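Plasmid stabilization system (Mesorhizobium opportunistum, PDB 5CEG) is a ParE-like member of the RelE toxin family and probably acts as the toxin of a type II toxin-antitoxin system. Local coordinates at residues V66-I71 and A75-E80. Residues are numbered along the deposited sequence; the frame is centred on the assembly and turned at random.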
# COMPACT_ATOMS: atom_id res chain seq x y z
N VAL B 66 -12.14 -21.06 -11.00
CA VAL B 66 -11.08 -21.66 -10.20
C VAL B 66 -11.59 -21.99 -8.80
O VAL B 66 -12.26 -21.17 -8.17
CB VAL B 66 -9.86 -20.73 -10.11
CG1 VAL B 66 -8.89 -21.20 -9.05
CG2 VAL B 66 -9.18 -20.61 -11.48
N ARG B 67 -11.26 -23.18 -8.30
CA ARG B 67 -11.66 -23.55 -6.95
C ARG B 67 -11.01 -22.66 -5.91
O ARG B 67 -9.81 -22.35 -6.01
CB ARG B 67 -11.30 -25.01 -6.65
CG ARG B 67 -12.21 -26.03 -7.32
CD ARG B 67 -12.02 -27.38 -6.61
NE ARG B 67 -12.91 -28.44 -7.10
CZ ARG B 67 -14.17 -28.60 -6.72
NH1 ARG B 67 -14.72 -27.75 -5.87
NH2 ARG B 67 -14.89 -29.61 -7.21
N ARG B 68 -11.79 -22.24 -4.93
CA ARG B 68 -11.28 -21.45 -3.82
C ARG B 68 -11.77 -22.04 -2.50
O ARG B 68 -12.58 -21.44 -1.80
CB ARG B 68 -11.72 -19.98 -3.95
CG ARG B 68 -11.06 -19.23 -5.11
CD ARG B 68 -9.56 -19.14 -4.90
NE ARG B 68 -9.26 -18.52 -3.62
CZ ARG B 68 -9.06 -17.22 -3.44
NH1 ARG B 68 -9.10 -16.39 -4.48
NH2 ARG B 68 -8.81 -16.74 -2.23
N PRO B 69 -11.28 -23.24 -2.15
CA PRO B 69 -11.74 -23.90 -0.93
C PRO B 69 -11.32 -23.15 0.33
O PRO B 69 -11.83 -23.45 1.41
CB PRO B 69 -11.08 -25.29 -1.01
CG PRO B 69 -9.89 -25.09 -1.87
CD PRO B 69 -10.24 -24.02 -2.86
N ASP B 70 -10.41 -22.19 0.20
CA ASP B 70 -10.04 -21.35 1.33
C ASP B 70 -11.18 -20.42 1.74
O ASP B 70 -11.21 -19.91 2.86
CB ASP B 70 -8.76 -20.55 1.04
CG ASP B 70 -8.83 -19.76 -0.27
OD1 ASP B 70 -9.47 -20.19 -1.24
OD2 ASP B 70 -8.20 -18.68 -0.32
N ILE B 71 -12.13 -20.21 0.83
CA ILE B 71 -13.32 -19.41 1.15
C ILE B 71 -14.34 -20.33 1.83
O ILE B 71 -14.58 -20.21 3.05
CB ILE B 71 -13.92 -18.76 -0.11
CG1 ILE B 71 -12.90 -17.80 -0.74
CG2 ILE B 71 -15.22 -18.01 0.21
CD1 ILE B 71 -13.34 -17.20 -2.08
N ALA B 75 -16.48 -23.54 -2.98
CA ALA B 75 -16.50 -22.25 -3.67
C ALA B 75 -15.59 -22.23 -4.89
O ALA B 75 -14.50 -22.81 -4.89
CB ALA B 75 -16.10 -21.12 -2.71
N ARG B 76 -16.05 -21.52 -5.92
CA ARG B 76 -15.31 -21.27 -7.14
C ARG B 76 -15.41 -19.79 -7.45
O ARG B 76 -16.39 -19.14 -7.11
CB ARG B 76 -15.85 -22.09 -8.31
CG ARG B 76 -15.57 -23.58 -8.23
CD ARG B 76 -16.30 -24.31 -9.36
NE ARG B 76 -16.05 -25.76 -9.34
CZ ARG B 76 -15.02 -26.35 -9.94
NH1 ARG B 76 -14.13 -25.63 -10.63
NH2 ARG B 76 -14.89 -27.66 -9.87
N MET B 77 -14.39 -19.26 -8.11
CA MET B 77 -14.37 -17.84 -8.43
C MET B 77 -14.20 -17.66 -9.93
O MET B 77 -13.33 -18.29 -10.53
CB MET B 77 -13.24 -17.15 -7.66
CG MET B 77 -12.95 -15.76 -8.09
SD MET B 77 -11.59 -15.07 -7.12
CE MET B 77 -12.23 -15.20 -5.46
N LEU B 78 -15.06 -16.84 -10.53
CA LEU B 78 -14.93 -16.50 -11.94
C LEU B 78 -14.89 -14.98 -12.03
O LEU B 78 -15.76 -14.30 -11.50
CB LEU B 78 -16.09 -17.10 -12.74
CG LEU B 78 -16.02 -17.06 -14.27
CD1 LEU B 78 -14.78 -17.77 -14.80
CD2 LEU B 78 -17.29 -17.67 -14.86
N VAL B 79 -13.85 -14.44 -12.66
CA VAL B 79 -13.68 -12.99 -12.72
C VAL B 79 -14.34 -12.39 -13.96
O VAL B 79 -14.25 -12.94 -15.06
CB VAL B 79 -12.17 -12.61 -12.67
CG1 VAL B 79 -11.97 -11.09 -12.84
CG2 VAL B 79 -11.55 -13.07 -11.37
N GLU B 80 -15.05 -11.28 -13.75
CA GLU B 80 -15.57 -10.44 -14.81
C GLU B 80 -15.31 -9.01 -14.37
O GLU B 80 -16.16 -8.37 -13.74
CB GLU B 80 -17.06 -10.70 -15.06
CG GLU B 80 -17.69 -9.82 -16.14
CD GLU B 80 -16.99 -9.96 -17.48
OE1 GLU B 80 -16.71 -11.11 -17.88
OE2 GLU B 80 -16.73 -8.92 -18.12
O HOH W 1 -13.76 -25.46 -4.37
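V66 and M77 form an antiparallel hydrogen-bonded pair at the open end of a short beta hairpin, whose strand 66-67 is outermost in the chain's mixed sheet of the ParE/RelE toxin fold. M77 N donates to V66 O at 2.9 Å, while the return bond from V66 N to M77 O is weak. R67 and R76 follow as a non-hydrogen-bonded pair, their CA atoms 4.3 Å apart. Beyond them, R68 N gives A75 O a nearly straight bond of 2.8 Å (N-H...O 176°), reaching it from above the carbonyl plane. A water also donates to A75 O and accepts from R67 NH1, so this carbonyl receives two bonds.

On the R67 side of the sheet both arginine chains run extended, and R76 NH2 sits over one face of the R67 guanidinium, 3.3 Å from R67 NH2, with the two planes 43° apart. In return, R67 CG lies over the centre of the R76 guanidinium. Salt bridges from R67 to D92 and D94 probably offset the closeness of like charges, and R76 NH1 is tied to G65 O.

The other side carries M77, whose CG stands anti to the backbone N (chi1 169°); its chain turns at chi3 to bring CE within 4.1 Å of I71 CD1. Apolar side chains from the chain of another protein also pack on I71 and M77. M77 CE further lies 3.5 Å from R68 NH1, the one guanidinium nitrogen not engaged by D70: R68 bends at chi2 and chi3 and grips that carboxylate side-on, NE to OD1 and NH2 to OD2.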